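Long-range contacts in membrane-fusion protein (Streptococcus pneumoniae, PDB 5XU0), which is a membrane-fusion protein that probably forms the channel-like adaptor of a MacAB-like efflux pump: residues E14-F19 / S165-H170; A21-L26 / V44-S49; V37-A42 / T145-V150. The protein carries 2 engineered substitutions. All coordinates share one frame; numbering follows the deposited sequence.

Contact 1: E14-F19 / S165-H170; sequences EQYVYF and SQVMVH
The imidazole of H170 and the phenol ring of Y16 form a face-to-face stack, with centroids 3.9 Å apart and planes 19° from parallel. Y16 CE1 sits over the centre of the imidazole. NE2 of H170 lies over the phenol face, offset toward its rim. Both side chains point the same way, from a non-hydrogen-bonded antiparallel pair. With CG anti to its backbone N (chi1 -175°), H170 sets its ring alongside Y16. Oxygens stand round the edge of the imidazole. Q15 O lies in its plane, 3.3 Å from H170 CD2. H170 NE2 donates to E14 OE1 at 2.8 Å, and this partner is tilted 20° out of the ring plane. The carboxylate would tend to stabilise positive charge on the imidazole. V167 CG1 stands at the edge of the Y16 ring. Its other methyl, V167 CG2, meets Y18 CE1 at 3.4 Å. Q166 O lies in the plane of the Y18 ring, at its edge. The F19 ring is met obliquely by the methyl CE of selenomethionine M168.

The backbones are joined through a classic beta bulge, in which M168 and V169 both face V17. V17 O accepts two bonds, from M168 N at 2.8 Å and from V169 N at 3.1 Å. V17 N returns a bond to V169 O. F19 N then bonds Q166 O at 3.0 Å, beyond the bulge.

Strand 14-18 is one of the two outermost strands of its four-stranded sheet within this chain, and its neighbour 167-172 pairs on its other side with strand 148-153. N156 of a second subunit bonds Y16 N and Y18 OH, while Y219 of a third subunit meets H170 edge-to-face. M168 packs on Y46 and V169 on L43, both of strand 42-46.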
ATOM      1  N   GLU B  14       2.308 -24.776 -15.321  1.00 81.96           N
ATOM      2  CA  GLU B  14       2.718 -23.447 -15.740  1.00 80.66           C
ATOM      3  C   GLU B  14       3.433 -22.773 -14.580  1.00 88.98           C
ATOM      4  O   GLU B  14       3.429 -23.262 -13.447  1.00 88.74           O
ATOM      5  CB  GLU B  14       1.521 -22.610 -16.202  1.00 83.40           C
ATOM      6  CG  GLU B  14       0.428 -22.491 -15.154  1.00 81.44           C
ATOM      7  CD  GLU B  14      -0.522 -21.345 -15.428  1.00 88.65           C
ATOM      8  OE1 GLU B  14      -0.131 -20.408 -16.154  1.00 89.60           O
ATOM      9  OE2 GLU B  14      -1.659 -21.379 -14.909  1.00106.05           O
ATOM     10  N   GLN B  15       4.051 -21.633 -14.879  1.00 84.06           N
ATOM     11  CA  GLN B  15       4.793 -20.878 -13.883  1.00 87.15           C
ATOM     12  C   GLN B  15       4.823 -19.411 -14.278  1.00 90.26           C
ATOM     13  O   GLN B  15       5.178 -19.070 -15.414  1.00 89.44           O
ATOM     14  CB  GLN B  15       6.221 -21.411 -13.727  1.00 86.53           C
ATOM     15  CG  GLN B  15       7.000 -20.749 -12.608  1.00 90.87           C
ATOM     16  CD  GLN B  15       8.460 -21.140 -12.600  1.00 94.01           C
ATOM     17  OE1 GLN B  15       9.168 -20.968 -13.592  1.00104.30           O
ATOM     18  NE2 GLN B  15       8.924 -21.663 -11.473  1.00100.32           N
ATOM     19  N   TYR B  16       4.424 -18.560 -13.337  1.00 82.50           N
ATOM     20  CA  TYR B  16       4.605 -17.121 -13.422  1.00 82.47           C
ATOM     21  C   TYR B  16       5.737 -16.714 -12.491  1.00 83.69           C
ATOM     22  O   TYR B  16       5.804 -17.169 -11.345  1.00 77.64           O
ATOM     23  CB  TYR B  16       3.336 -16.365 -13.018  1.00 81.40           C
ATOM     24  CG  TYR B  16       2.099 -16.655 -13.838  1.00 84.03           C
ATOM     25  CD1 TYR B  16       1.783 -15.882 -14.947  1.00 73.26           C
ATOM     26  CD2 TYR B  16       1.228 -17.680 -13.482  1.00 76.73           C
ATOM     27  CE1 TYR B  16       0.646 -16.131 -15.692  1.00 84.81           C
ATOM     28  CE2 TYR B  16       0.088 -17.937 -14.222  1.00 90.42           C
ATOM     29  CZ  TYR B  16      -0.197 -17.159 -15.326  1.00 94.42           C
ATOM     30  OH  TYR B  16      -1.331 -17.409 -16.067  1.00 87.73           O
ATOM     31  N   VAL B  17       6.628 -15.860 -12.979  1.00 71.05           N
ATOM     32  CA  VAL B  17       7.591 -15.188 -12.121  1.00 77.73           C
ATOM     33  C   VAL B  17       7.283 -13.698 -12.204  1.00 81.42           C
ATOM     34  O   VAL B  17       7.327 -13.086 -13.286  1.00 78.86           O
ATOM     35  CB  VAL B  17       9.055 -15.523 -12.466  1.00 80.91           C
ATOM     36  CG1 VAL B  17       9.240 -17.036 -12.543  1.00 68.97           C
ATOM     37  CG2 VAL B  17       9.555 -14.846 -13.727  1.00 85.75           C
ATOM     38  N   TYR B  18       6.873 -13.149 -11.067  1.00 84.63           N
ATOM     39  CA  TYR B  18       6.544 -11.745 -10.890  1.00 82.00           C
ATOM     40  C   TYR B  18       7.740 -11.019 -10.296  1.00 70.72           C
ATOM     41  O   TYR B  18       8.591 -11.623  -9.640  1.00 83.07           O
ATOM     42  CB  TYR B  18       5.336 -11.564  -9.961  1.00 82.71           C
ATOM     43  CG  TYR B  18       4.140 -12.452 -10.247  1.00 90.70           C
ATOM     44  CD1 TYR B  18       3.206 -12.104 -11.212  1.00 81.74           C
ATOM     45  CD2 TYR B  18       3.927 -13.623  -9.528  1.00 82.20           C
ATOM     46  CE1 TYR B  18       2.104 -12.902 -11.459  1.00 81.94           C
ATOM     47  CE2 TYR B  18       2.826 -14.426  -9.771  1.00 89.47           C
ATOM     48  CZ  TYR B  18       1.919 -14.063 -10.737  1.00 92.21           C
ATOM     49  OH  TYR B  18       0.820 -14.859 -10.988  1.00 97.50           O
ATOM     50  N   PHE B  19       7.789  -9.711 -10.522  1.00 74.18           N
ATOM     51  CA  PHE B  19       8.853  -8.897  -9.953  1.00 84.94           C
ATOM     52  C   PHE B  19       8.800  -8.933  -8.429  1.00 84.01           C
ATOM     53  O   PHE B  19       7.728  -9.019  -7.822  1.00 86.35           O
ATOM     54  CB  PHE B  19       8.739  -7.457 -10.454  1.00 86.37           C
ATOM     55  CG  PHE B  19       9.853  -6.565  -9.990  1.00 90.39           C
ATOM     56  CD1 PHE B  19      11.066  -6.546 -10.656  1.00 90.37           C
ATOM     57  CD2 PHE B  19       9.687  -5.745  -8.886  1.00102.02           C
ATOM     58  CE1 PHE B  19      12.093  -5.727 -10.231  1.00 98.59           C
ATOM     59  CE2 PHE B  19      10.710  -4.923  -8.455  1.00109.24           C
ATOM     60  CZ  PHE B  19      11.915  -4.914  -9.130  1.00109.28           C
ATOM     61  N   SER B 165       0.116  -6.981  -9.869  1.00136.34           N
ATOM     62  CA  SER B 165       1.286  -7.847  -9.926  1.00113.62           C
ATOM     63  C   SER B 165       1.935  -7.731 -11.300  1.00113.23           C
ATOM     64  O   SER B 165       1.248  -7.777 -12.324  1.00106.61           O
ATOM     65  CB  SER B 165       0.899  -9.298  -9.640  1.00110.56           C
ATOM     66  OG  SER B 165       0.084  -9.390  -8.484  1.00109.46           O
ATOM     67  N   GLN B 166       3.258  -7.581 -11.316  1.00102.36           N
ATOM     68  CA  GLN B 166       4.007  -7.401 -12.560  1.00 98.38           C
ATOM     69  C   GLN B 166       4.541  -8.755 -13.012  1.00 97.33           C
ATOM     70  O   GLN B 166       5.571  -9.224 -12.520  1.00 83.85           O
ATOM     71  CB  GLN B 166       5.135  -6.393 -12.366  1.00 92.48           C
ATOM     72  CG  GLN B 166       4.678  -5.040 -11.843  1.00102.23           C
ATOM     73  CD  GLN B 166       5.243  -3.881 -12.645  1.00104.75           C
ATOM     74  OE1 GLN B 166       6.157  -3.188 -12.200  1.00106.54           O
ATOM     75  NE2 GLN B 166       4.700  -3.668 -13.838  1.00117.50           N
ATOM     76  N   VAL B 167       3.843  -9.388 -13.954  1.00 99.34           N
ATOM     77  CA  VAL B 167       4.328 -10.636 -14.533  1.00 88.51           C
ATOM     78  C   VAL B 167       5.576 -10.333 -15.348  1.00 91.42           C
ATOM     79  O   VAL B 167       5.524  -9.577 -16.325  1.00 85.20           O
ATOM     80  CB  VAL B 167       3.257 -11.296 -15.411  1.00 93.06           C
ATOM     81  CG1 VAL B 167       3.820 -12.554 -16.074  1.00 81.59           C
ATOM     82  CG2 VAL B 167       1.998 -11.594 -14.614  1.00 75.45           C
HETATM   83  N   MSE B 168       6.699 -10.926 -14.961  1.00 86.01           N
HETATM   84  CA  MSE B 168       7.925 -10.706 -15.708  1.00 88.07           C
HETATM   85  C   MSE B 168       8.202 -11.841 -16.681  1.00 95.45           C
HETATM   86  O   MSE B 168       8.634 -11.591 -17.807  1.00 86.95           O
HETATM   87  CB  MSE B 168       9.108 -10.514 -14.768  1.00100.17           C
HETATM   88  CG  MSE B 168       9.557  -9.068 -14.656  1.00119.53           C
HETATM   89 SE   MSE B 168      11.413  -8.937 -14.119  1.00249.82          SE
HETATM   90  CE  MSE B 168      11.290 -10.026 -12.521  1.00 74.37           C
ATOM     91  N   VAL B 169       7.955 -13.088 -16.278  1.00 86.58           N
ATOM     92  CA  VAL B 169       8.126 -14.206 -17.204  1.00 76.00           C
ATOM     93  C   VAL B 169       7.038 -15.239 -16.955  1.00 85.08           C
ATOM     94  O   VAL B 169       6.782 -15.618 -15.808  1.00 75.91           O
ATOM     95  CB  VAL B 169       9.528 -14.842 -17.100  1.00 82.77           C
ATOM     96  CG1 VAL B 169       9.561 -16.214 -17.743  1.00 87.33           C
ATOM     97  CG2 VAL B 169      10.546 -13.955 -17.762  1.00 86.25           C
ATOM     98  N   HIS B 170       6.402 -15.697 -18.033  1.00 83.45           N
ATOM     99  CA  HIS B 170       5.359 -16.708 -17.984  1.00 76.99           C
ATOM    100  C   HIS B 170       5.744 -17.861 -18.895  1.00 80.71           C
ATOM    101  O   HIS B 170       5.988 -17.655 -20.093  1.00 86.81           O
ATOM    102  CB  HIS B 170       4.006 -16.130 -18.404  1.00 82.15           C
ATOM    103  CG  HIS B 170       2.868 -17.091 -18.260  1.00 88.41           C
ATOM    104  ND1 HIS B 170       1.649 -16.894 -18.870  1.00 75.60           N
ATOM    105  CD2 HIS B 170       2.765 -18.254 -17.574  1.00 84.97           C
ATOM    106  CE1 HIS B 170       0.842 -17.896 -18.566  1.00 80.81           C
ATOM    107  NE2 HIS B 170       1.495 -18.735 -17.782  1.00 84.13           N
TER

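Contact 2: A21-L26 / V44-S49; sequences ASKGDL and VKYSSS
In the barrel-sandwich domain, the loop that leads into strand 26-28 folds over the end of strand 42-46, where K23 packs on Y46. K23 and Y46 make a CH-pi interaction. K23 CB stands over the centre of the Y46 ring, 3.9 Å from the centroid and 4° off the ring normal. Farther along the lysine chain, K23 CD touches Y46 CE2 at 3.8 Å. The two side chains cross at about a right angle.

D25 O comes to the edge of the same ring, in its plane, and lies 3.2 Å from Y46 CD1. It also accepts the hydrogen bond from S47 N, at 2.9 Å and with an N-H...O angle of 161°. That donor is tilted from the carbonyl plane. L26 and Y46 make a single antiparallel, non-hydrogen-bonded pair, from which their side chains diverge. L26 CD1 rests 3.7 Å from K45 O. Within the loop, G24 N bonds A21 O and closes the short 3-10 segment 21-23. Strand 42-46 leads on to helix 49-77.

The polar ends are bonded outside the two segments. K23 NZ bonds A139 O, and D25 OD1 forms a salt bridge with K159. Y46 OH makes a weak bond to D20 N. The tyrosine face is therefore met by the aliphatic part of the lysine. Between the two segments one backbone bond is made, S47 N to D25 O; the pairing continues beyond L26, where K45 bonds D27 and E28. Ionic attraction between the two segments plays no direct part in this contact.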
ATOM      1  N   ALA B  21      10.590  -6.703  -5.388  1.00 84.36           N
ATOM      2  CA  ALA B  21      11.457  -5.616  -4.944  1.00 77.12           C
ATOM      3  C   ALA B  21      12.370  -6.047  -3.804  1.00 85.71           C
ATOM      4  O   ALA B  21      13.505  -5.566  -3.706  1.00 72.28           O
ATOM      5  CB  ALA B  21      10.611  -4.423  -4.512  1.00 78.48           C
ATOM      6  N   SER B  22      11.897  -6.946  -2.938  1.00 81.06           N
ATOM      7  CA  SER B  22      12.701  -7.421  -1.819  1.00 67.26           C
ATOM      8  C   SER B  22      13.924  -8.211  -2.263  1.00 81.96           C
ATOM      9  O   SER B  22      14.777  -8.520  -1.425  1.00 88.12           O
ATOM     10  CB  SER B  22      11.841  -8.275  -0.886  1.00 83.13           C
ATOM     11  OG  SER B  22      11.759  -9.612  -1.348  1.00 76.91           O
ATOM     12  N   LYS B  23      14.027  -8.551  -3.546  1.00 86.18           N
ATOM     13  CA  LYS B  23      15.234  -9.152  -4.088  1.00 76.78           C
ATOM     14  C   LYS B  23      16.177  -8.121  -4.694  1.00 82.31           C
ATOM     15  O   LYS B  23      17.310  -8.469  -5.035  1.00 79.81           O
ATOM     16  CB  LYS B  23      14.875 -10.214  -5.136  1.00 86.05           C
ATOM     17  CG  LYS B  23      14.044 -11.361  -4.570  1.00 84.38           C
ATOM     18  CD  LYS B  23      14.178 -12.633  -5.394  1.00 75.02           C
ATOM     19  CE  LYS B  23      13.470 -13.798  -4.712  1.00 77.42           C
ATOM     20  NZ  LYS B  23      14.049 -15.121  -5.086  1.00 73.79           N
ATOM     21  N   GLY B  24      15.742  -6.870  -4.831  1.00 63.39           N
ATOM     22  CA  GLY B  24      16.645  -5.807  -5.227  1.00 87.40           C
ATOM     23  C   GLY B  24      16.360  -5.176  -6.574  1.00 93.10           C
ATOM     24  O   GLY B  24      15.354  -4.479  -6.744  1.00102.27           O
ATOM     25  N   ASP B  25      17.256  -5.401  -7.535  1.00100.37           N
ATOM     26  CA  ASP B  25      17.166  -4.816  -8.865  1.00110.30           C
ATOM     27  C   ASP B  25      17.388  -5.895  -9.916  1.00105.93           C
ATOM     28  O   ASP B  25      18.112  -6.866  -9.686  1.00105.35           O
ATOM     29  CB  ASP B  25      18.197  -3.694  -9.054  1.00113.56           C
ATOM     30  CG  ASP B  25      17.870  -2.458  -8.239  1.00121.80           C
ATOM     31  OD1 ASP B  25      16.676  -2.230  -7.953  1.00120.28           O
ATOM     32  OD2 ASP B  25      18.810  -1.717  -7.882  1.00127.80           O
ATOM     33  N   LEU B  26      16.767  -5.708 -11.078  1.00 98.69           N
ATOM     34  CA  LEU B  26      16.870  -6.664 -12.173  1.00107.69           C
ATOM     35  C   LEU B  26      18.058  -6.329 -13.065  1.00109.44           C
ATOM     36  O   LEU B  26      18.285  -5.165 -13.407  1.00113.08           O
ATOM     37  CB  LEU B  26      15.584  -6.671 -13.004  1.00100.26           C
ATOM     38  CG  LEU B  26      15.624  -7.276 -14.414  1.00 99.27           C
ATOM     39  CD1 LEU B  26      16.072  -8.734 -14.401  1.00103.04           C
ATOM     40  CD2 LEU B  26      14.281  -7.124 -15.109  1.00115.72           C
ATOM     41  N   VAL B  44      15.512 -15.562 -14.522  1.00 91.07           N
ATOM     42  CA  VAL B  44      15.781 -14.155 -14.234  1.00 91.31           C
ATOM     43  C   VAL B  44      16.976 -14.101 -13.297  1.00 88.82           C
ATOM     44  O   VAL B  44      17.130 -14.956 -12.418  1.00 83.31           O
ATOM     45  CB  VAL B  44      14.574 -13.407 -13.607  1.00 86.85           C
ATOM     46  CG1 VAL B  44      13.462 -13.131 -14.618  1.00 77.27           C
ATOM     47  CG2 VAL B  44      14.032 -14.160 -12.433  1.00 87.26           C
ATOM     48  N   LYS B  45      17.822 -13.092 -13.485  1.00 97.17           N
ATOM     49  CA  LYS B  45      18.954 -12.841 -12.605  1.00 82.44           C
ATOM     50  C   LYS B  45      18.866 -11.407 -12.108  1.00 89.79           C
ATOM     51  O   LYS B  45      18.941 -10.465 -12.906  1.00 84.83           O
ATOM     52  CB  LYS B  45      20.285 -13.087 -13.318  1.00 84.55           C
ATOM     53  CG  LYS B  45      21.475 -12.360 -12.695  1.00105.38           C
ATOM     54  CD  LYS B  45      22.256 -13.264 -11.750  1.00106.45           C
ATOM     55  CE  LYS B  45      23.414 -12.518 -11.108  1.00 88.42           C
ATOM     56  NZ  LYS B  45      24.079 -11.601 -12.077  1.00101.79           N
ATOM     57  N   TYR B  46      18.680 -11.246 -10.802  1.00 96.43           N
ATOM     58  CA  TYR B  46      18.825  -9.945 -10.178  1.00 95.19           C
ATOM     59  C   TYR B  46      20.307  -9.639  -9.957  1.00 98.04           C
ATOM     60  O   TYR B  46      21.158 -10.533  -9.964  1.00 87.39           O
ATOM     61  CB  TYR B  46      18.073  -9.893  -8.846  1.00 96.38           C
ATOM     62  CG  TYR B  46      16.565 -10.032  -8.935  1.00 94.84           C
ATOM     63  CD1 TYR B  46      15.747  -8.911  -9.021  1.00 94.82           C
ATOM     64  CD2 TYR B  46      15.959 -11.281  -8.900  1.00 94.49           C
ATOM     65  CE1 TYR B  46      14.366  -9.033  -9.089  1.00 91.26           C
ATOM     66  CE2 TYR B  46      14.581 -11.413  -8.966  1.00 92.15           C
ATOM     67  CZ  TYR B  46      13.790 -10.286  -9.060  1.00 86.15           C
ATOM     68  OH  TYR B  46      12.420 -10.415  -9.125  1.00 95.26           O
ATOM     69  N   SER B  47      20.615  -8.358  -9.761  1.00 97.26           N
ATOM     70  CA  SER B  47      21.999  -7.939  -9.559  1.00 89.92           C
ATOM     71  C   SER B  47      22.490  -8.401  -8.193  1.00 73.39           C
ATOM     72  O   SER B  47      21.999  -7.934  -7.161  1.00 93.97           O
ATOM     73  CB  SER B  47      22.123  -6.424  -9.684  1.00 97.11           C
ATOM     74  OG  SER B  47      23.327  -5.970  -9.088  1.00 82.01           O
ATOM     75  N   SER B  48      23.484  -9.290  -8.188  1.00 76.51           N
ATOM     76  CA  SER B  48      23.923  -9.986  -6.986  1.00 88.45           C
ATOM     77  C   SER B  48      25.030  -9.252  -6.223  1.00 91.13           C
ATOM     78  O   SER B  48      25.743  -9.885  -5.437  1.00 81.49           O
ATOM     79  CB  SER B  48      24.390 -11.395  -7.352  1.00 75.72           C
ATOM     80  OG  SER B  48      25.172 -11.376  -8.535  1.00 89.76           O
ATOM     81  N   SER B  49      25.176  -7.941  -6.418  1.00 87.86           N
ATOM     82  CA  SER B  49      26.259  -7.187  -5.793  1.00 82.21           C
ATOM     83  C   SER B  49      26.177  -7.201  -4.270  1.00 87.16           C
ATOM     84  O   SER B  49      27.068  -7.737  -3.596  1.00 83.79           O
ATOM     85  CB  SER B  49      26.259  -5.742  -6.297  1.00 78.86           C
ATOM     86  OG  SER B  49      26.647  -5.673  -7.657  1.00 72.28           O
TER

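Contact 3: V37-A42 / T145-V150; sequences VSEGQA and TLEGTV
T145 meets E39 through its backbone, with T145 O 3.9 Å from E39 OE1. The glutamate has CG anti to its own backbone N (chi1 172°), and the chain beyond is extended. L146 O comes next, near the amide of E39, but the angle is too poor for a hydrogen bond. The L146 side chain points away from the loop, and packs on N13, I171 and S173.

E147 meets S38 and crosses E39 obliquely. Its CG is 3.5 Å from S38 OG. A chi2 of 96° bends the chain at CD. E147 OE1 lies 3.7 Å from E39 CB. The two carboxylates are near each other, with E39 OE1 and E147 OE1 3.9 Å apart and the planes oblique. The two like charges would be expected to repel, and both residues are exposed to solvent. The E147 backbone also takes part, its CA making a C-H...O contact with V37 O.

G148 begins strand 148-153 and forms an antiparallel hydrogen-bonded pair with V37. V37 N donates to G148 O at 2.7 Å, almost straight, and G148 N donates to V37 O at 2.8 Å. This pair holds strand 36-37 against strand 148-153, as an outer strand of the four-stranded sheet of the barrel-sandwich domain. Directly after it, a type II beta turn runs from S38 to Q41, closed by Q41 N to S38 O, with G40 at its third position. The turn carries the chain toward strand 42-46, and its G40 and Q41 backbones also bond S144.

Past T149, V150 supplies the apolar end of the contact. V150 CG1 meets V37 CG1 at 3.6 Å, the side chains crossing at about a right angle. V150 also packs on I171 of the neighbouring strand and on D35.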
ATOM      1  N   VAL B  37      12.398 -24.479 -21.915  1.00 93.15           N
ATOM      2  CA  VAL B  37      13.105 -24.447 -20.644  1.00 86.94           C
ATOM      3  C   VAL B  37      12.827 -25.752 -19.917  1.00 89.08           C
ATOM      4  O   VAL B  37      11.732 -26.315 -20.025  1.00 90.10           O
ATOM      5  CB  VAL B  37      12.684 -23.237 -19.780  1.00 88.36           C
ATOM      6  CG1 VAL B  37      13.159 -21.945 -20.418  1.00 78.18           C
ATOM      7  CG2 VAL B  37      11.177 -23.213 -19.578  1.00 76.20           C
ATOM      8  N   SER B  38      13.823 -26.244 -19.192  1.00 92.98           N
ATOM      9  CA  SER B  38      13.663 -27.446 -18.396  1.00108.11           C
ATOM     10  C   SER B  38      13.772 -27.107 -16.916  1.00 99.26           C
ATOM     11  O   SER B  38      14.326 -26.074 -16.528  1.00 89.91           O
ATOM     12  CB  SER B  38      14.700 -28.508 -18.775  1.00108.95           C
ATOM     13  OG  SER B  38      14.374 -29.758 -18.192  1.00115.59           O
ATOM     14  N   GLU B  39      13.223 -28.000 -16.098  1.00 97.56           N
ATOM     15  CA  GLU B  39      13.187 -27.817 -14.655  1.00 88.43           C
ATOM     16  C   GLU B  39      14.585 -27.598 -14.098  1.00 95.51           C
ATOM     17  O   GLU B  39      15.454 -28.466 -14.212  1.00109.94           O
ATOM     18  CB  GLU B  39      12.539 -29.042 -14.009  1.00101.60           C
ATOM     19  CG  GLU B  39      12.602 -29.080 -12.498  1.00 97.52           C
ATOM     20  CD  GLU B  39      11.762 -30.203 -11.924  1.00119.71           C
ATOM     21  OE1 GLU B  39      10.887 -30.723 -12.651  1.00122.82           O
ATOM     22  OE2 GLU B  39      11.977 -30.571 -10.750  1.00117.96           O
ATOM     23  N   GLY B  40      14.801 -26.420 -13.506  1.00 92.63           N
ATOM     24  CA  GLY B  40      16.066 -26.046 -12.911  1.00 88.47           C
ATOM     25  C   GLY B  40      16.743 -24.874 -13.596  1.00 84.30           C
ATOM     26  O   GLY B  40      17.541 -24.173 -12.958  1.00 85.85           O
ATOM     27  N   GLN B  41      16.442 -24.644 -14.873  1.00 67.96           N
ATOM     28  CA  GLN B  41      17.094 -23.573 -15.616  1.00 76.76           C
ATOM     29  C   GLN B  41      16.720 -22.212 -15.046  1.00 79.87           C
ATOM     30  O   GLN B  41      15.567 -21.967 -14.683  1.00 90.27           O
ATOM     31  CB  GLN B  41      16.713 -23.636 -17.097  1.00 82.79           C
ATOM     32  CG  GLN B  41      17.297 -22.492 -17.920  1.00 86.16           C
ATOM     33  CD  GLN B  41      16.959 -22.577 -19.392  1.00 80.12           C
ATOM     34  OE1 GLN B  41      16.421 -23.579 -19.862  1.00 94.57           O
ATOM     35  NE2 GLN B  41      17.280 -21.521 -20.133  1.00 86.57           N
ATOM     36  N   ALA B  42      17.706 -21.324 -14.960  1.00 79.25           N
ATOM     37  CA  ALA B  42      17.451 -19.956 -14.534  1.00 87.72           C
ATOM     38  C   ALA B  42      16.629 -19.218 -15.583  1.00 86.82           C
ATOM     39  O   ALA B  42      16.730 -19.489 -16.783  1.00 94.90           O
ATOM     40  CB  ALA B  42      18.770 -19.223 -14.286  1.00 77.06           C
ATOM     41  N   THR B 145      10.235 -24.354 -12.646  1.00 82.27           N
ATOM     42  CA  THR B 145       9.677 -25.462 -11.886  1.00 86.36           C
ATOM     43  C   THR B 145       9.229 -26.622 -12.765  1.00 94.02           C
ATOM     44  O   THR B 145       8.649 -27.582 -12.249  1.00103.36           O
ATOM     45  CB  THR B 145       8.508 -24.987 -11.026  1.00 88.71           C
ATOM     46  OG1 THR B 145       7.751 -24.007 -11.735  1.00111.52           O
ATOM     47  CG2 THR B 145       9.012 -24.389  -9.725  1.00 94.74           C
ATOM     48  N   LEU B 146       9.514 -26.579 -14.062  1.00 87.34           N
ATOM     49  CA  LEU B 146       8.960 -27.590 -14.951  1.00 93.27           C
ATOM     50  C   LEU B 146       9.633 -27.509 -16.312  1.00 96.35           C
ATOM     51  O   LEU B 146      10.186 -26.474 -16.695  1.00 89.79           O
ATOM     52  CB  LEU B 146       7.448 -27.417 -15.113  1.00 88.59           C
ATOM     53  CG  LEU B 146       7.036 -26.071 -15.718  1.00 81.81           C
ATOM     54  CD1 LEU B 146       5.894 -26.234 -16.716  1.00 88.03           C
ATOM     55  CD2 LEU B 146       6.650 -25.083 -14.627  1.00 90.20           C
ATOM     56  N   GLU B 147       9.584 -28.628 -17.032  1.00 93.64           N
ATOM     57  CA  GLU B 147       9.784 -28.595 -18.473  1.00 99.62           C
ATOM     58  C   GLU B 147       8.663 -27.789 -19.107  1.00100.37           C
ATOM     59  O   GLU B 147       7.483 -28.060 -18.872  1.00 91.95           O
ATOM     60  CB  GLU B 147       9.796 -30.009 -19.048  1.00110.83           C
ATOM     61  CG  GLU B 147      11.110 -30.749 -18.896  1.00126.12           C
ATOM     62  CD  GLU B 147      11.138 -31.646 -17.675  1.00141.17           C
ATOM     63  OE1 GLU B 147      10.931 -31.137 -16.552  1.00128.12           O
ATOM     64  OE2 GLU B 147      11.356 -32.866 -17.841  1.00146.47           O
ATOM     65  N   GLY B 148       9.025 -26.790 -19.902  1.00 81.52           N
ATOM     66  CA  GLY B 148       7.987 -25.961 -20.479  1.00 72.82           C
ATOM     67  C   GLY B 148       8.527 -25.036 -21.544  1.00 81.83           C
ATOM     68  O   GLY B 148       9.717 -25.043 -21.873  1.00 77.45           O
ATOM     69  N   THR B 149       7.608 -24.242 -22.085  1.00 77.32           N
ATOM     70  CA  THR B 149       7.902 -23.247 -23.104  1.00 81.41           C
ATOM     71  C   THR B 149       7.507 -21.877 -22.573  1.00 85.45           C
ATOM     72  O   THR B 149       6.405 -21.708 -22.038  1.00 89.08           O
ATOM     73  CB  THR B 149       7.146 -23.549 -24.406  1.00 91.68           C
ATOM     74  OG1 THR B 149       7.454 -24.879 -24.838  1.00 87.86           O
ATOM     75  CG2 THR B 149       7.535 -22.560 -25.504  1.00 83.66           C
ATOM     76  N   VAL B 150       8.410 -20.905 -22.701  1.00 76.27           N
ATOM     77  CA  VAL B 150       8.155 -19.572 -22.173  1.00 95.02           C
ATOM     78  C   VAL B 150       7.226 -18.836 -23.135  1.00 90.12           C
ATOM     79  O   VAL B 150       7.480 -18.767 -24.344  1.00 98.09           O
ATOM     80  CB  VAL B 150       9.477 -18.815 -21.931  1.00 91.42           C
ATOM     81  CG1 VAL B 150      10.505 -19.734 -21.292  1.00 87.43           C
ATOM     82  CG2 VAL B 150      10.049 -18.203 -23.188  1.00 78.14           C
TER

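Contacts 1 and 3 lie on the same four-stranded sheet, at its two outer strands, and strands 167-172 and 148-153 are neighbours between them. Both are partly buried, with centres 13 Å apart. Contact 2 is a surface contact at the edge of the three-stranded sheet. It still touches contact 1, where M168 packs on L26 and Y46. Contact 1 combines several backbone bonds with aromatic stacking and lies against other subunits. Contact 3 has one strand pair, a valine contact and two exposed glutamates, and no other chain touches it. Contact 2 relies on lysine methylenes over a tyrosine face and one backbone bond. Contacts 2 and 3 adjoin in sequence but do not otherwise touch.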